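PDB 2IIZ: melanin biosynthesis protein TyrA, putative from Shewanella oneidensis, which binds heme b and probably acts as a peroxidase of the dye-decolorizing (DyP) family. Local coordinates for residues P80-P85 with G178-V183; P87-G92 with K270-M275; F258-T261 with H267-K270. All coordinates share one frame; numbering follows the deposited sequence.

Interaction 1. Residues P80-P85 with G178-V183; sequences PEMLKP and GSYIHV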
loop_
_atom_site.group_PDB
_atom_site.type_symbol
_atom_site.label_atom_id
_atom_site.label_comp_id
_atom_site.label_asym_id
_atom_site.label_seq_id
_atom_site.Cartn_x
_atom_site.Cartn_y
_atom_site.Cartn_z
ATOM N N PRO A 80 -3.481 7.465 -33.396
ATOM C CA PRO A 80 -2.811 6.194 -33.633
ATOM C C PRO A 80 -3.671 5.308 -34.532
ATOM O O PRO A 80 -4.887 5.220 -34.337
ATOM C CB PRO A 80 -2.692 5.568 -32.229
ATOM C CG PRO A 80 -2.839 6.684 -31.272
ATOM C CD PRO A 80 -3.636 7.760 -31.960
ATOM N N GLU A 81 -3.030 4.668 -35.506
ATOM C CA GLU A 81 -3.707 3.916 -36.558
ATOM C C GLU A 81 -4.734 2.914 -36.014
ATOM O O GLU A 81 -5.869 2.854 -36.489
ATOM C CB GLU A 81 -2.660 3.180 -37.410
ATOM C CG GLU A 81 -3.241 2.438 -38.617
ATOM C CD GLU A 81 -2.203 1.643 -39.404
ATOM O OE1 GLU A 81 -1.212 1.146 -38.809
ATOM O OE2 GLU A 81 -2.394 1.520 -40.638
HETATM N N MSE A 82 -4.328 2.139 -35.015
HETATM C CA MSE A 82 -5.108 0.979 -34.577
HETATM C C MSE A 82 -5.874 1.165 -33.270
HETATM O O MSE A 82 -6.449 0.209 -32.755
HETATM C CB MSE A 82 -4.181 -0.228 -34.461
HETATM C CG MSE A 82 -3.447 -0.521 -35.761
HETATM SE SE MSE A 82 -2.508 -2.190 -35.685
HETATM C CE MSE A 82 -4.073 -3.384 -35.744
ATOM N N LEU A 83 -5.897 2.383 -32.738
ATOM C CA LEU A 83 -6.444 2.618 -31.398
ATOM C C LEU A 83 -7.956 2.376 -31.295
ATOM O O LEU A 83 -8.738 2.878 -32.103
ATOM C CB LEU A 83 -6.119 4.044 -30.932
ATOM C CG LEU A 83 -6.559 4.416 -29.513
ATOM C CD1 LEU A 83 -5.901 3.512 -28.499
ATOM C CD2 LEU A 83 -6.254 5.872 -29.211
ATOM N N LYS A 84 -8.348 1.601 -30.286
ATOM C CA LYS A 84 -9.742 1.253 -30.065
ATOM C C LYS A 84 -10.002 0.819 -28.614
ATOM O O LYS A 84 -9.048 0.557 -27.849
ATOM C CB LYS A 84 -10.176 0.155 -31.051
ATOM C CG LYS A 84 -9.458 -1.193 -30.920
ATOM C CD LYS A 84 -9.808 -2.086 -32.129
ATOM C CE LYS A 84 -9.181 -3.474 -32.018
ATOM N N PRO A 85 -11.301 0.741 -28.235
ATOM C CA PRO A 85 -11.655 0.418 -26.852
ATOM C C PRO A 85 -11.233 -0.991 -26.429
ATOM O O PRO A 85 -10.809 -1.792 -27.259
ATOM C CB PRO A 85 -13.174 0.575 -26.824
ATOM C CG PRO A 85 -13.533 1.345 -28.101
ATOM C CD PRO A 85 -12.498 0.958 -29.079
ATOM N N GLY A 178 5.452 5.402 -29.365
ATOM C CA GLY A 178 4.289 5.153 -28.515
ATOM C C GLY A 178 3.986 3.679 -28.405
ATOM O O GLY A 178 4.458 2.890 -29.213
ATOM N N SER A 179 3.194 3.309 -27.396
ATOM C CA SER A 179 2.795 1.908 -27.180
ATOM C C SER A 179 1.273 1.745 -26.945
ATOM O O SER A 179 0.607 2.635 -26.403
ATOM C CB SER A 179 3.595 1.344 -25.991
ATOM O OG SER A 179 3.379 -0.034 -25.803
ATOM N N TYR A 180 0.725 0.605 -27.357
ATOM C CA TYR A 180 -0.681 0.292 -27.069
ATOM C C TYR A 180 -0.771 -0.448 -25.741
ATOM O O TYR A 180 -0.141 -1.498 -25.549
ATOM C CB TYR A 180 -1.324 -0.522 -28.193
ATOM C CG TYR A 180 -1.531 0.251 -29.488
ATOM C CD1 TYR A 180 -2.639 1.070 -29.670
ATOM C CD2 TYR A 180 -0.615 0.159 -30.532
ATOM C CE1 TYR A 180 -2.827 1.785 -30.874
ATOM C CE2 TYR A 180 -0.792 0.859 -31.720
ATOM C CZ TYR A 180 -1.894 1.673 -31.893
ATOM O OH TYR A 180 -2.055 2.363 -33.092
ATOM N N ILE A 181 -1.558 0.101 -24.825
ATOM C CA ILE A 181 -1.583 -0.399 -23.461
ATOM C C ILE A 181 -2.956 -0.938 -23.074
ATOM O O ILE A 181 -3.967 -0.336 -23.375
ATOM C CB ILE A 181 -1.100 0.712 -22.502
ATOM C CG1 ILE A 181 0.325 1.103 -22.931
ATOM C CG2 ILE A 181 -1.167 0.261 -21.035
ATOM C CD1 ILE A 181 1.054 1.975 -21.989
ATOM N N HIS A 182 -2.981 -2.088 -22.408
ATOM C CA HIS A 182 -4.226 -2.658 -21.906
ATOM C C HIS A 182 -4.015 -3.066 -20.455
ATOM O O HIS A 182 -2.970 -3.628 -20.098
ATOM C CB HIS A 182 -4.646 -3.873 -22.712
ATOM C CG HIS A 182 -5.024 -3.561 -24.131
ATOM N ND1 HIS A 182 -4.135 -3.667 -25.176
ATOM C CD2 HIS A 182 -6.193 -3.145 -24.673
ATOM C CE1 HIS A 182 -4.739 -3.330 -26.304
ATOM N NE2 HIS A 182 -5.990 -3.008 -26.027
ATOM N N VAL A 183 -5.012 -2.784 -19.627
ATOM C CA VAL A 183 -4.904 -3.005 -18.205
ATOM C C VAL A 183 -6.119 -3.830 -17.760
ATOM O O VAL A 183 -7.275 -3.486 -18.079
ATOM C CB VAL A 183 -4.839 -1.653 -17.490
ATOM C CG1 VAL A 183 -4.649 -1.821 -16.000
ATOM C CG2 VAL A 183 -3.718 -0.797 -18.089
#
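Tyr180 OH receives the backbone N-H of Met82 in a bond of 3.0 Å that is nearly straight, 159° at the hydrogen. The N of Glu81 lies 3.5 Å from the same Tyr180 OH, but its angle is poor and it bonds to Asp172 instead. Residues 80-83 form a type I beta turn whose own closing bond, Leu83 N to Pro80 O, is weak at 3.4 Å, so the tyrosine supplies a second, firmer tie to the turn.

Three beta carbons pack near this bond. CB of Pro80 comes within 3.4 Å of Tyr180 OH. CB of Met82 (selenomethionine) sits 3.9 Å from Tyr180 CZ. CB of Leu83 meets the ring in its plane, 4.0 Å from Tyr180 CE1. Met82 crosses the tyrosine at about a right angle, and its bent chain then leads away to Thr264 and Pro265. With CG anti to the carbonyl carbon (chi1 -69°), the Tyr180 ring leaves its strand toward the turn. A phenylalanine here would keep the ring but lose the hydroxyl, and would probably leave Met82 N without its acceptor and the turn less firmly held.

Phe300 meets the ring edge-to-face from strand 291-301, beside strand 179-188. A tyrosine side chain thus accepts a main-chain N-H of a beta turn above the long antiparallel sheet, which is consistent with the two ferredoxin-like halves of DyP-type peroxidases.

Interaction 2. Residues P87-G92 with K270-M275; sequences PAMQEG and KMLHSM. With HEM (protoporphyrin IX containing Fe), chain C.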
loop_
_atom_site.group_PDB
_atom_site.type_symbol
_atom_site.label_atom_id
_atom_site.label_comp_id
_atom_site.label_asym_id
_atom_site.label_seq_id
_atom_site.Cartn_x
_atom_site.Cartn_y
_atom_site.Cartn_z
ATOM N N PRO A 87 -11.275 -4.725 -25.715
ATOM C CA PRO A 87 -12.072 -5.708 -26.438
ATOM C C PRO A 87 -12.864 -6.633 -25.479
ATOM O O PRO A 87 -12.454 -7.764 -25.197
ATOM C CB PRO A 87 -11.010 -6.461 -27.244
ATOM C CG PRO A 87 -9.803 -6.460 -26.312
ATOM C CD PRO A 87 -9.876 -5.173 -25.539
ATOM N N ALA A 88 -13.996 -6.135 -24.988
ATOM C CA ALA A 88 -14.841 -6.893 -24.063
ATOM C C ALA A 88 -15.096 -8.303 -24.588
ATOM O O ALA A 88 -15.370 -8.495 -25.777
ATOM C CB ALA A 88 -16.190 -6.168 -23.847
HETATM N N MSE A 89 -15.009 -9.290 -23.708
HETATM C CA MSE A 89 -15.452 -10.628 -24.073
HETATM C C MSE A 89 -15.791 -11.486 -22.856
HETATM O O MSE A 89 -15.380 -11.197 -21.731
HETATM C CB MSE A 89 -14.427 -11.311 -24.992
HETATM C CG MSE A 89 -12.981 -11.207 -24.550
HETATM SE SE MSE A 89 -11.780 -12.099 -25.798
HETATM C CE MSE A 89 -11.149 -10.573 -26.829
ATOM N N GLN A 90 -16.554 -12.544 -23.113
ATOM C CA GLN A 90 -17.158 -13.349 -22.064
ATOM C C GLN A 90 -17.618 -14.712 -22.591
ATOM O O GLN A 90 -18.282 -14.784 -23.632
ATOM C CB GLN A 90 -18.368 -12.601 -21.489
ATOM C CG GLN A 90 -19.330 -13.449 -20.663
ATOM C CD GLN A 90 -20.351 -12.604 -19.923
ATOM O OE1 GLN A 90 -21.214 -11.977 -20.543
ATOM N NE2 GLN A 90 -20.258 -12.578 -18.588
ATOM N N GLU A 91 -17.264 -15.781 -21.874
ATOM C CA GLU A 91 -17.900 -17.088 -22.071
ATOM C C GLU A 91 -17.985 -17.813 -20.732
ATOM O O GLU A 91 -16.992 -17.897 -20.008
ATOM C CB GLU A 91 -17.133 -17.928 -23.095
ATOM C CG GLU A 91 -17.840 -19.212 -23.492
ATOM C CD GLU A 91 -17.272 -19.833 -24.769
ATOM O OE1 GLU A 91 -16.152 -20.417 -24.724
ATOM O OE2 GLU A 91 -17.961 -19.736 -25.818
ATOM N N GLY A 92 -19.169 -18.326 -20.404
ATOM C CA GLY A 92 -19.423 -18.876 -19.070
ATOM C C GLY A 92 -19.088 -17.885 -17.967
ATOM O O GLY A 92 -19.447 -16.708 -18.064
ATOM N N LYS A 270 -5.914 -11.173 -29.402
ATOM C CA LYS A 270 -5.766 -12.555 -29.805
ATOM C C LYS A 270 -5.430 -13.479 -28.616
ATOM O O LYS A 270 -5.979 -14.576 -28.510
ATOM C CB LYS A 270 -4.705 -12.646 -30.899
ATOM C CG LYS A 270 -5.186 -12.115 -32.258
ATOM C CD LYS A 270 -4.022 -11.776 -33.183
ATOM C CE LYS A 270 -4.417 -11.895 -34.679
ATOM N NZ LYS A 270 -5.795 -11.389 -34.939
HETATM N N MSE A 271 -4.541 -13.035 -27.727
HETATM C CA MSE A 271 -4.203 -13.821 -26.526
HETATM C C MSE A 271 -5.405 -13.972 -25.624
HETATM O O MSE A 271 -5.684 -15.059 -25.156
HETATM C CB MSE A 271 -3.063 -13.183 -25.727
HETATM C CG MSE A 271 -1.699 -13.477 -26.300
HETATM SE SE MSE A 271 -0.340 -12.230 -25.700
HETATM C CE MSE A 271 1.119 -12.912 -26.596
ATOM N N LEU A 272 -6.114 -12.877 -25.385
ATOM C CA LEU A 272 -7.258 -12.893 -24.495
ATOM C C LEU A 272 -8.382 -13.771 -25.055
ATOM O O LEU A 272 -9.014 -14.540 -24.327
ATOM C CB LEU A 272 -7.749 -11.483 -24.290
ATOM C CG LEU A 272 -8.854 -11.313 -23.260
ATOM C CD1 LEU A 272 -8.310 -11.555 -21.861
ATOM C CD2 LEU A 272 -9.514 -9.907 -23.382
ATOM N N HIS A 273 -8.629 -13.657 -26.350
ATOM C CA HIS A 273 -9.603 -14.523 -27.000
ATOM C C HIS A 273 -9.213 -15.987 -26.766
ATOM O O HIS A 273 -10.012 -16.776 -26.255
ATOM C CB HIS A 273 -9.673 -14.185 -28.484
ATOM C CG HIS A 273 -10.658 -15.000 -29.247
ATOM N ND1 HIS A 273 -10.552 -16.370 -29.368
ATOM C CD2 HIS A 273 -11.764 -14.641 -29.940
ATOM C CE1 HIS A 273 -11.556 -16.819 -30.100
ATOM N NE2 HIS A 273 -12.306 -15.790 -30.460
ATOM N N SER A 274 -7.984 -16.342 -27.128
ATOM C CA SER A 274 -7.461 -17.686 -26.867
ATOM C C SER A 274 -7.608 -18.140 -25.405
ATOM O O SER A 274 -7.788 -19.335 -25.159
ATOM C CB SER A 274 -5.997 -17.792 -27.290
ATOM O OG SER A 274 -5.405 -18.927 -26.699
HETATM N N MSE A 275 -7.531 -17.207 -24.449
HETATM C CA MSE A 275 -7.744 -17.550 -23.039
HETATM C C MSE A 275 -9.215 -17.791 -22.698
HETATM O O MSE A 275 -9.549 -18.787 -22.070
HETATM C CB MSE A 275 -7.232 -16.443 -22.112
HETATM C CG MSE A 275 -5.748 -16.153 -22.202
HETATM SE SE MSE A 275 -5.196 -14.827 -20.943
HETATM C CE MSE A 275 -6.264 -15.187 -19.486
HETATM C CHA HEM C . 3.048 -16.224 -19.144
HETATM C CHB HEM C . 0.658 -15.487 -15.026
HETATM C CHC HEM C . -2.718 -13.018 -17.346
HETATM C CHD HEM C . -0.092 -13.256 -21.353
HETATM C C1A HEM C . 2.676 -16.269 -17.826
HETATM C C2A HEM C . 3.366 -17.001 -16.785
HETATM C C3A HEM C . 2.686 -16.783 -15.645
HETATM C C4A HEM C . 1.574 -15.919 -15.941
HETATM C CMA HEM C . 2.997 -17.337 -14.245
HETATM C CAA HEM C . 4.640 -17.858 -16.986
HETATM C CBA HEM C . 5.927 -17.036 -16.773
HETATM C CGA HEM C . 6.228 -16.170 -17.977
HETATM O O1A HEM C . 6.045 -14.918 -17.905
HETATM O O2A HEM C . 6.659 -16.719 -19.027
HETATM C C1B HEM C . -0.464 -14.773 -15.308
HETATM C C2B HEM C . -1.468 -14.399 -14.336
HETATM C C3B HEM C . -2.412 -13.708 -14.987
HETATM C C4B HEM C . -2.015 -13.635 -16.372
HETATM C CMB HEM C . -1.383 -14.773 -12.838
HETATM C CAB HEM C . -3.705 -13.068 -14.460
HETATM C CBB HEM C . -4.397 -13.635 -13.481
HETATM C C1C HEM C . -2.300 -12.897 -18.634
HETATM C C2C HEM C . -3.063 -12.256 -19.673
HETATM C C3C HEM C . -2.340 -12.317 -20.794
HETATM C C4C HEM C . -1.100 -12.997 -20.473
HETATM C CMC HEM C . -4.453 -11.646 -19.434
HETATM C CAC HEM C . -2.690 -11.786 -22.198
HETATM C CBC HEM C . -3.840 -11.177 -22.515
HETATM C C1D HEM C . 1.001 -14.048 -21.131
HETATM C C2D HEM C . 2.040 -14.285 -22.098
HETATM C C3D HEM C . 3.022 -15.214 -21.409
HETATM C C4D HEM C . 2.470 -15.438 -20.098
HETATM C CMD HEM C . 2.120 -13.717 -23.531
HETATM C CAD HEM C . 4.325 -15.808 -21.967
HETATM C CBD HEM C . 4.011 -17.199 -22.493
HETATM C CGD HEM C . 5.134 -17.764 -23.331
HETATM O O1D HEM C . 5.850 -18.682 -22.824
HETATM O O2D HEM C . 5.299 -17.298 -24.488
HETATM N NA HEM C . 1.583 -15.617 -17.284
HETATM N NB HEM C . -0.822 -14.290 -16.548
HETATM N NC HEM C . -1.101 -13.342 -19.138
HETATM N ND HEM C . 1.284 -14.738 -19.968
HETATM FE FE HEM C . 0.130 -14.673 -18.249
#
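Met89 packs against Leu272 and His273 in an apolar contact, without hydrogen bonds across it, between a short beta hairpin of the N-terminal family region and the helix that flanks the heme. The evidence is the reach of one side chain. The selenium of Met89, a selenomethionine, settles against the helix backbone, with SE 3.5 Å from CA of His273. Beyond it the chain bends, and CE of Met89 lies 3.9 Å from CD2 of Leu272. The same leucine methyl is also 3.9 Å from Met89 CG, so CD2 sits over the CG-SE-CE bend.

Leu272 reaches this position with CG anti to its backbone N (chi1 -174°). On the other flank the His273 ring stands obliquely to the selenium, its centroid 5.4 Å from Met89 SE and the direction 55° off the ring normal, while His273 CB is at 4.0 Å from that atom. Pro87 adds a looser touch, its carbonyl O lying 4.1 Å from Leu272 CD2.

Met271 and Met275, on other sides of the helix, touch the heme and belong to its pocket: CE of Met271 is 3.3 Å from the heme methyl CMD, and SE of Met275 is 3.6 Å from heme C2C. Helix 266-276 is thus held between the hairpin of strands 89-91 and 94-96 on one flank and the heme on another, while Leu272 also packs on Gln184 and Tyr186 of strand 179-188.

Interaction 3. Residues F258-T261 with H267-K270; sequences FIST and HFEK. With HEM (protoporphyrin IX containing Fe), chain C.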
loop_
_atom_site.group_PDB
_atom_site.type_symbol
_atom_site.label_atom_id
_atom_site.label_comp_id
_atom_site.label_asym_id
_atom_site.label_seq_id
_atom_site.Cartn_x
_atom_site.Cartn_y
_atom_site.Cartn_z
ATOM N N PHE A 258 -2.677 -6.693 -14.301
ATOM C CA PHE A 258 -2.173 -7.048 -15.593
ATOM C C PHE A 258 -2.060 -5.865 -16.525
ATOM O O PHE A 258 -3.040 -5.146 -16.764
ATOM C CB PHE A 258 -3.020 -8.100 -16.282
ATOM C CG PHE A 258 -2.449 -8.500 -17.583
ATOM C CD1 PHE A 258 -1.515 -9.514 -17.646
ATOM C CD2 PHE A 258 -2.828 -7.847 -18.746
ATOM C CE1 PHE A 258 -0.965 -9.902 -18.856
ATOM C CE2 PHE A 258 -2.289 -8.220 -19.974
ATOM C CZ PHE A 258 -1.349 -9.255 -20.034
ATOM N N ILE A 259 -0.856 -5.684 -17.062
ATOM C CA ILE A 259 -0.577 -4.611 -17.992
ATOM C C ILE A 259 0.127 -5.163 -19.218
ATOM O O ILE A 259 1.178 -5.766 -19.093
ATOM C CB ILE A 259 0.293 -3.532 -17.333
ATOM C CG1 ILE A 259 -0.373 -3.073 -16.006
ATOM C CG2 ILE A 259 0.522 -2.379 -18.309
ATOM C CD1 ILE A 259 0.278 -1.905 -15.339
ATOM N N SER A 260 -0.463 -4.959 -20.397
ATOM C CA SER A 260 0.184 -5.293 -21.662
ATOM C C SER A 260 0.646 -4.034 -22.393
ATOM O O SER A 260 -0.055 -3.029 -22.405
ATOM C CB SER A 260 -0.763 -6.053 -22.562
ATOM O OG SER A 260 -0.231 -6.186 -23.882
ATOM N N THR A 261 1.831 -4.107 -23.006
ATOM C CA THR A 261 2.398 -3.009 -23.785
ATOM C C THR A 261 2.866 -3.576 -25.111
ATOM O O THR A 261 3.538 -4.600 -25.137
ATOM C CB THR A 261 3.590 -2.358 -23.074
ATOM O OG1 THR A 261 4.716 -3.249 -23.081
ATOM C CG2 THR A 261 3.247 -1.994 -21.628
ATOM N N HIS A 267 -2.410 -8.053 -30.621
ATOM C CA HIS A 267 -1.650 -9.098 -29.935
ATOM C C HIS A 267 -2.295 -9.502 -28.608
ATOM O O HIS A 267 -2.630 -10.670 -28.415
ATOM C CB HIS A 267 -0.210 -8.659 -29.723
ATOM C CG HIS A 267 0.609 -8.714 -30.966
ATOM N ND1 HIS A 267 1.984 -8.648 -30.951
ATOM C CD2 HIS A 267 0.246 -8.835 -32.270
ATOM C CE1 HIS A 267 2.435 -8.722 -32.192
ATOM N NE2 HIS A 267 1.402 -8.834 -33.012
ATOM N N PHE A 268 -2.474 -8.542 -27.703
ATOM C CA PHE A 268 -3.202 -8.797 -26.442
ATOM C C PHE A 268 -4.585 -9.415 -26.714
ATOM O O PHE A 268 -4.999 -10.326 -26.018
ATOM C CB PHE A 268 -3.357 -7.504 -25.652
ATOM C CG PHE A 268 -4.424 -7.553 -24.570
ATOM C CD1 PHE A 268 -4.139 -8.057 -23.316
ATOM C CD2 PHE A 268 -5.712 -7.084 -24.816
ATOM C CE1 PHE A 268 -5.120 -8.097 -22.325
ATOM C CE2 PHE A 268 -6.688 -7.125 -23.828
ATOM C CZ PHE A 268 -6.386 -7.631 -22.587
ATOM N N GLU A 269 -5.288 -8.918 -27.728
ATOM C CA GLU A 269 -6.661 -9.370 -27.996
ATOM C C GLU A 269 -6.706 -10.835 -28.400
ATOM O O GLU A 269 -7.443 -11.641 -27.816
ATOM C CB GLU A 269 -7.335 -8.521 -29.077
ATOM C CG GLU A 269 -8.837 -8.760 -29.151
ATOM C CD GLU A 269 -9.517 -8.019 -30.306
ATOM O OE1 GLU A 269 -9.208 -6.831 -30.533
ATOM O OE2 GLU A 269 -10.370 -8.638 -30.985
ATOM N N LYS A 270 -5.914 -11.173 -29.402
ATOM C CA LYS A 270 -5.766 -12.555 -29.805
ATOM C C LYS A 270 -5.430 -13.479 -28.616
ATOM O O LYS A 270 -5.979 -14.576 -28.510
ATOM C CB LYS A 270 -4.705 -12.646 -30.899
ATOM C CG LYS A 270 -5.186 -12.115 -32.258
ATOM C CD LYS A 270 -4.022 -11.776 -33.183
ATOM C CE LYS A 270 -4.417 -11.895 -34.679
ATOM N NZ LYS A 270 -5.795 -11.389 -34.939
HETATM C CHA HEM C . 3.048 -16.224 -19.144
HETATM C CHB HEM C . 0.658 -15.487 -15.026
HETATM C CHC HEM C . -2.718 -13.018 -17.346
HETATM C CHD HEM C . -0.092 -13.256 -21.353
HETATM C C1A HEM C . 2.676 -16.269 -17.826
HETATM C C2A HEM C . 3.366 -17.001 -16.785
HETATM C C3A HEM C . 2.686 -16.783 -15.645
HETATM C C4A HEM C . 1.574 -15.919 -15.941
HETATM C CMA HEM C . 2.997 -17.337 -14.245
HETATM C CAA HEM C . 4.640 -17.858 -16.986
HETATM C CBA HEM C . 5.927 -17.036 -16.773
HETATM C CGA HEM C . 6.228 -16.170 -17.977
HETATM O O1A HEM C . 6.045 -14.918 -17.905
HETATM O O2A HEM C . 6.659 -16.719 -19.027
HETATM C C1B HEM C . -0.464 -14.773 -15.308
HETATM C C2B HEM C . -1.468 -14.399 -14.336
HETATM C C3B HEM C . -2.412 -13.708 -14.987
HETATM C C4B HEM C . -2.015 -13.635 -16.372
HETATM C CMB HEM C . -1.383 -14.773 -12.838
HETATM C CAB HEM C . -3.705 -13.068 -14.460
HETATM C CBB HEM C . -4.397 -13.635 -13.481
HETATM C C1C HEM C . -2.300 -12.897 -18.634
HETATM C C2C HEM C . -3.063 -12.256 -19.673
HETATM C C3C HEM C . -2.340 -12.317 -20.794
HETATM C C4C HEM C . -1.100 -12.997 -20.473
HETATM C CMC HEM C . -4.453 -11.646 -19.434
HETATM C CAC HEM C . -2.690 -11.786 -22.198
HETATM C CBC HEM C . -3.840 -11.177 -22.515
HETATM C C1D HEM C . 1.001 -14.048 -21.131
HETATM C C2D HEM C . 2.040 -14.285 -22.098
HETATM C C3D HEM C . 3.022 -15.214 -21.409
HETATM C C4D HEM C . 2.470 -15.438 -20.098
HETATM C CMD HEM C . 2.120 -13.717 -23.531
HETATM C CAD HEM C . 4.325 -15.808 -21.967
HETATM C CBD HEM C . 4.011 -17.199 -22.493
HETATM C CGD HEM C . 5.134 -17.764 -23.331
HETATM O O1D HEM C . 5.850 -18.682 -22.824
HETATM O O2D HEM C . 5.299 -17.298 -24.488
HETATM N NA HEM C . 1.583 -15.617 -17.284
HETATM N NB HEM C . -0.822 -14.290 -16.548
HETATM N NC HEM C . -1.101 -13.342 -19.138
HETATM N ND HEM C . 1.284 -14.738 -19.968
HETATM FE FE HEM C . 0.130 -14.673 -18.249
#
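Phe258 and Phe268 touch each other and the heme together, forming a small aromatic cluster around pyrrole ring C. The Phe258 ring lies over that pyrrole: heme C2C stands 3.2 Å above the phenylalanine plane, offset toward its rim, and the nearest approach is 3.3 Å from Phe258 CE1 to heme C2C. Ring and pyrrole are inclined by only about 22°, which makes this a face contact, on the side of the pyrrole opposite Met275.

Phe268 takes the vinyl group of that pyrrole. Its CD1 is 3.2 Å from the terminal vinyl carbon, heme CBC, which approaches the ring obliquely. Between the two aromatics, CE2 of Phe258 comes at the edge of the Phe268 ring, near its plane, and lies 3.7 Å from Phe268 CE1. The two side chains slide past each other in opposite directions, one from the strand and one from the helix.

In the next shell, Ser260 OG is 3.8 Å from Phe268 CB, placed there because OG is anti to the backbone N (chi1 170°). His182 stacks on the Phe268 ring from strand 179-188, while Gln184, Tyr186 and Ser245 pack on Phe258. Backbone hydrogen bonds of Phe258 to Gln184 and of Ser260 to His182 tie the strand to 179-188 and probably help to set where the Phe258 ring lies.

No polar bond crosses between strand and helix. The contact is almost wholly apolar, Ser260 OG being its one polar side-chain atom. Phe258 is a heme b binding residue, with Arg243, another, close beside it. Because the axial ligand of the iron is His225, the phenylalanine pair contributes by packing alone: it covers one face of pyrrole C and lies against its vinyl group, consistent with an apolar wall that shapes the heme pocket.

The three contacts lie along one face of the central antiparallel sheet and on helix 266-276, which packs there. Centres of interactions 1 and 3 are about 10 Å apart, those of 2 and 3 about 11 Å, and those of 1 and 2 about 17 Å. Interactions 1 and 3 use neighbouring strands, 179-188 and 254-262, joined by a probable hydrogen bond from Ser260 N to His182 O. Interactions 2 and 3 end on the same helix, sharing Lys270 and the heme. Along the chain, interaction 1 closes before 3 opens, while the segments of 1 and 2 alternate. Residues 80-92 of the N-terminal family region thus meet both sheet and helix of the C-terminal region that carries the heme.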